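Local coordinates for protein CocE/NonD family hydrolase (Staphylococcus aureus subsp. aureus COL, PDB 3III) that probably hydrolyses ester or amide bonds as an alpha/beta-hydrolase of the CocE/NonD family, its exact substrate being unknown, at residues I26-M40 against P98-F112. Sequence-based numbering, arbitrary orientation. Where two conformers were deposited one is given.
Sequences IVVDSVQYGNQEMIM and PTSSFTPEESPDPGF
Asp29 and Ser101 show how one carboxylate can pin a loop to the rim of a sheet. From CB of Asp29, CG is set between the backbone N and the carbonyl carbon (chi1 48°), which brings both oxygens to the start of the turn Ser100-Thr103. OD1 takes two bonds: Ser101 N donates to Asp29 OD1 at 3.0 Å, nearly straight at 164° and on the syn side, while Ser101 OG gives its proton to Asp29 OD1 at 2.7 Å from the other face of the carboxylate. OD1 also lies near Ser100 CB and at the edge of the Phe102 ring. OD2, also met on its syn side, accepts a more bent bond from the same Ser101 N.

Beside this clasp, Phe102 packs on the edge hairpin of the large hydrolase sheet. Ile26 CD1 lies over one ring face in a CH-pi contact, 4.0 Å from the Phe102 centroid, and the selenium of Met40, a selenomethionine, approaches obliquely. Val28 CG1 reaches Gly111 CA at 3.6 Å, the glycine letting hairpin and helix start come close.

At the hairpin's turn, Ser30 OG donates to Gly111 O at 2.6 Å and accepts from Tyr33 N and Gln32 N, so one hydroxyl both shapes the turn and grips the helix. Asp109 caps that helix through Gly111 N and binds Ser100 N; a water joins its OD2 to Val31 N and Gln32 OE1. Gripped by two donors of one serine, one N-H shared by both oxygens, the Asp29 carboxylate is probably held as the anion and limited in its rotation.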
# COMPACT_ATOMS: atom_id res chain seq x y z
N ILE A 26 10.00 -31.31 -10.55
CA ILE A 26 8.63 -30.98 -10.85
C ILE A 26 8.55 -30.32 -12.22
O ILE A 26 9.57 -29.94 -12.80
CB ILE A 26 8.05 -30.05 -9.76
CG1 ILE A 26 8.67 -28.67 -9.84
CG2 ILE A 26 8.28 -30.69 -8.37
CD1 ILE A 26 7.86 -27.55 -9.15
N VAL A 27 7.32 -30.22 -12.72
CA VAL A 27 7.00 -29.51 -13.96
C VAL A 27 5.94 -28.45 -13.59
O VAL A 27 4.86 -28.80 -13.10
CB VAL A 27 6.48 -30.49 -15.04
CG1 VAL A 27 6.03 -29.79 -16.31
CG2 VAL A 27 7.54 -31.59 -15.38
N VAL A 28 6.22 -27.19 -13.91
CA VAL A 28 5.41 -26.03 -13.50
C VAL A 28 4.59 -25.59 -14.70
O VAL A 28 5.09 -25.57 -15.81
CB VAL A 28 6.33 -24.84 -12.96
CG1 VAL A 28 5.50 -23.49 -12.73
CG2 VAL A 28 7.04 -25.25 -11.69
N ASP A 29 3.34 -25.22 -14.44
CA ASP A 29 2.46 -24.65 -15.46
C ASP A 29 2.78 -23.16 -15.59
O ASP A 29 2.08 -22.31 -15.06
CB ASP A 29 0.99 -24.87 -15.11
CG ASP A 29 0.64 -24.47 -13.64
OD1 ASP A 29 1.44 -24.60 -12.69
OD2 ASP A 29 -0.42 -23.99 -13.44
N SER A 30 3.88 -22.83 -16.25
CA SER A 30 4.27 -21.43 -16.38
C SER A 30 3.27 -20.68 -17.28
O SER A 30 2.86 -21.19 -18.30
CB SER A 30 5.68 -21.29 -16.97
OG SER A 30 5.94 -19.92 -17.27
N VAL A 31 2.90 -19.49 -16.86
CA VAL A 31 2.00 -18.58 -17.59
C VAL A 31 2.66 -18.08 -18.91
O VAL A 31 1.97 -17.83 -19.90
CB VAL A 31 1.64 -17.39 -16.59
CG1 VAL A 31 1.21 -16.11 -17.28
CG2 VAL A 31 0.59 -17.90 -15.63
N GLN A 32 3.98 -17.85 -18.86
CA GLN A 32 4.73 -17.27 -19.96
C GLN A 32 5.40 -18.32 -20.84
O GLN A 32 5.53 -18.14 -22.03
CB GLN A 32 5.81 -16.34 -19.38
CG GLN A 32 5.22 -15.25 -18.49
CD GLN A 32 5.02 -15.62 -17.02
OE1 GLN A 32 5.53 -16.66 -16.51
NE2 GLN A 32 4.27 -14.74 -16.30
N TYR A 33 5.85 -19.42 -20.22
CA TYR A 33 6.82 -20.29 -20.82
C TYR A 33 6.41 -21.78 -20.88
O TYR A 33 7.26 -22.66 -20.94
CB TYR A 33 8.16 -20.18 -20.06
CG TYR A 33 8.65 -18.75 -19.87
CD1 TYR A 33 8.84 -17.91 -20.97
CD2 TYR A 33 8.94 -18.25 -18.59
CE1 TYR A 33 9.31 -16.65 -20.83
CE2 TYR A 33 9.45 -16.98 -18.43
CZ TYR A 33 9.61 -16.17 -19.53
OH TYR A 33 10.11 -14.89 -19.37
N GLY A 34 5.12 -22.05 -20.80
CA GLY A 34 4.61 -23.41 -20.98
C GLY A 34 5.04 -24.37 -19.85
O GLY A 34 5.25 -23.97 -18.71
N ASN A 35 5.16 -25.66 -20.17
CA ASN A 35 5.56 -26.63 -19.16
C ASN A 35 7.06 -26.57 -18.85
O ASN A 35 7.91 -26.90 -19.71
CB ASN A 35 5.22 -28.03 -19.59
CG ASN A 35 3.74 -28.28 -19.61
OD1 ASN A 35 2.95 -27.44 -19.18
ND2 ASN A 35 3.35 -29.39 -20.18
N GLN A 36 7.39 -26.18 -17.62
CA GLN A 36 8.79 -25.93 -17.26
C GLN A 36 9.27 -26.83 -16.13
O GLN A 36 8.79 -26.75 -15.00
CB GLN A 36 8.93 -24.46 -16.84
CG GLN A 36 8.85 -23.51 -18.01
CD GLN A 36 10.05 -23.55 -18.89
OE1 GLN A 36 11.13 -23.83 -18.40
NE2 GLN A 36 9.88 -23.29 -20.19
N GLU A 37 10.25 -27.65 -16.45
CA GLU A 37 10.94 -28.53 -15.50
C GLU A 37 11.92 -27.74 -14.61
O GLU A 37 12.65 -26.90 -15.06
CB GLU A 37 11.80 -29.58 -16.26
CG GLU A 37 11.10 -30.41 -17.30
CD GLU A 37 12.06 -31.05 -18.36
OE1 GLU A 37 12.23 -30.49 -19.50
OE2 GLU A 37 12.61 -32.13 -18.05
N MSE A 38 11.92 -28.07 -13.33
CA MSE A 38 12.78 -27.49 -12.40
C MSE A 38 12.78 -28.39 -11.18
O MSE A 38 12.01 -29.36 -11.13
CB MSE A 38 12.32 -26.08 -12.03
CG MSE A 38 11.00 -26.02 -11.29
SE MSE A 38 10.48 -24.09 -11.13
CE MSE A 38 10.04 -23.70 -13.09
N ILE A 39 13.62 -28.02 -10.22
CA ILE A 39 13.66 -28.63 -8.91
C ILE A 39 12.89 -27.80 -7.91
O ILE A 39 12.98 -26.58 -7.89
CB ILE A 39 15.11 -28.82 -8.45
CG1 ILE A 39 15.76 -29.96 -9.23
CG2 ILE A 39 15.17 -29.03 -6.94
CD1 ILE A 39 17.29 -30.08 -8.98
N MSE A 40 12.07 -28.45 -7.09
CA MSE A 40 11.51 -27.84 -5.90
C MSE A 40 11.93 -28.64 -4.66
O MSE A 40 11.65 -29.87 -4.55
CB MSE A 40 9.98 -27.77 -6.01
CG MSE A 40 9.34 -27.09 -4.80
SE MSE A 40 7.44 -27.57 -4.67
CE MSE A 40 6.96 -26.38 -3.16
N PRO A 98 -2.89 -13.83 -13.65
CA PRO A 98 -2.40 -15.11 -14.16
C PRO A 98 -1.13 -15.57 -13.45
O PRO A 98 -0.12 -14.85 -13.46
CB PRO A 98 -2.11 -14.79 -15.61
CG PRO A 98 -1.73 -13.36 -15.61
CD PRO A 98 -2.57 -12.73 -14.57
N THR A 99 -1.17 -16.75 -12.83
CA THR A 99 0.03 -17.29 -12.20
C THR A 99 0.05 -18.80 -12.37
O THR A 99 -1.00 -19.41 -12.68
CB THR A 99 0.16 -16.95 -10.71
OG1 THR A 99 -0.75 -17.78 -9.98
CG2 THR A 99 -0.10 -15.53 -10.42
N SER A 100 1.24 -19.40 -12.21
CA SER A 100 1.30 -20.83 -12.08
C SER A 100 0.65 -21.30 -10.76
O SER A 100 0.46 -20.56 -9.81
CB SER A 100 2.71 -21.35 -12.10
OG SER A 100 3.38 -20.99 -10.91
N SER A 101 0.41 -22.59 -10.69
CA SER A 101 -0.16 -23.18 -9.48
C SER A 101 0.84 -23.23 -8.30
O SER A 101 0.49 -23.68 -7.17
CB SER A 101 -0.77 -24.53 -9.85
OG SER A 101 0.25 -25.39 -10.37
N PHE A 102 2.09 -22.81 -8.53
CA PHE A 102 3.14 -22.85 -7.49
C PHE A 102 3.45 -21.43 -6.96
O PHE A 102 4.58 -21.13 -6.54
CB PHE A 102 4.38 -23.53 -8.06
CG PHE A 102 4.23 -25.03 -8.26
CD1 PHE A 102 4.59 -25.90 -7.26
CD2 PHE A 102 3.70 -25.54 -9.42
CE1 PHE A 102 4.45 -27.27 -7.42
CE2 PHE A 102 3.54 -26.90 -9.59
CZ PHE A 102 3.90 -27.77 -8.60
N THR A 103 2.45 -20.56 -7.01
CA THR A 103 2.57 -19.16 -6.63
C THR A 103 1.49 -18.81 -5.57
O THR A 103 0.36 -18.51 -5.92
CB THR A 103 2.33 -18.24 -7.82
OG1 THR A 103 3.12 -18.65 -8.94
CG2 THR A 103 2.67 -16.80 -7.46
N PRO A 104 1.85 -18.86 -4.27
CA PRO A 104 1.00 -18.30 -3.26
C PRO A 104 0.75 -16.84 -3.59
O PRO A 104 1.61 -16.15 -4.12
CB PRO A 104 1.81 -18.46 -1.95
CG PRO A 104 2.81 -19.63 -2.28
CD PRO A 104 3.13 -19.39 -3.73
N GLU A 105 -0.43 -16.37 -3.23
CA GLU A 105 -0.88 -15.04 -3.65
C GLU A 105 0.14 -13.97 -3.36
O GLU A 105 0.63 -13.86 -2.26
CB GLU A 105 -2.20 -14.71 -2.96
CG GLU A 105 -3.42 -15.43 -3.62
CD GLU A 105 -3.76 -16.89 -3.13
OE1 GLU A 105 -2.93 -17.59 -2.47
OE2 GLU A 105 -4.91 -17.30 -3.45
N GLU A 106 0.50 -13.19 -4.36
CA GLU A 106 1.36 -12.04 -4.16
C GLU A 106 2.83 -12.33 -4.26
O GLU A 106 3.66 -11.41 -4.17
N SER A 107 3.17 -13.61 -4.39
CA SER A 107 4.54 -14.07 -4.41
C SER A 107 5.10 -14.02 -5.84
O SER A 107 4.37 -14.11 -6.83
CB SER A 107 4.64 -15.55 -3.96
OG SER A 107 3.98 -15.79 -2.74
N PRO A 108 6.42 -13.92 -5.93
CA PRO A 108 7.08 -14.17 -7.24
C PRO A 108 6.81 -15.56 -7.74
O PRO A 108 6.94 -16.51 -6.97
CB PRO A 108 8.56 -14.02 -6.92
CG PRO A 108 8.69 -13.39 -5.62
CD PRO A 108 7.37 -13.57 -4.86
N ASP A 109 6.45 -15.69 -9.01
CA ASP A 109 6.01 -16.97 -9.58
C ASP A 109 7.24 -17.71 -10.07
O ASP A 109 7.98 -17.21 -10.94
CB ASP A 109 5.10 -16.67 -10.80
CG ASP A 109 4.52 -17.91 -11.43
OD1 ASP A 109 4.95 -19.06 -11.15
OD2 ASP A 109 3.57 -17.71 -12.22
N PRO A 110 7.53 -18.86 -9.51
CA PRO A 110 8.69 -19.57 -10.04
C PRO A 110 8.60 -19.97 -11.52
O PRO A 110 9.63 -20.18 -12.15
CB PRO A 110 8.80 -20.79 -9.14
CG PRO A 110 7.57 -20.88 -8.44
CD PRO A 110 6.95 -19.55 -8.34
N GLY A 111 7.39 -20.06 -12.08
CA GLY A 111 7.20 -20.35 -13.48
C GLY A 111 7.66 -19.19 -14.38
O GLY A 111 7.85 -19.37 -15.59
N PHE A 112 7.84 -18.01 -13.78
CA PHE A 112 8.41 -16.84 -14.54
C PHE A 112 9.89 -16.73 -14.26
O PHE A 112 10.71 -16.60 -15.17
CB PHE A 112 7.69 -15.51 -14.21
CG PHE A 112 8.37 -14.29 -14.82
CD1 PHE A 112 8.34 -14.08 -16.17
CD2 PHE A 112 9.10 -13.41 -14.05
CE1 PHE A 112 8.97 -13.01 -16.76
CE2 PHE A 112 9.76 -12.34 -14.64
CZ PHE A 112 9.70 -12.13 -15.99
O HOH W 1 4.44 -18.46 -14.65
O HOH W 2 3.95 -14.92 -13.14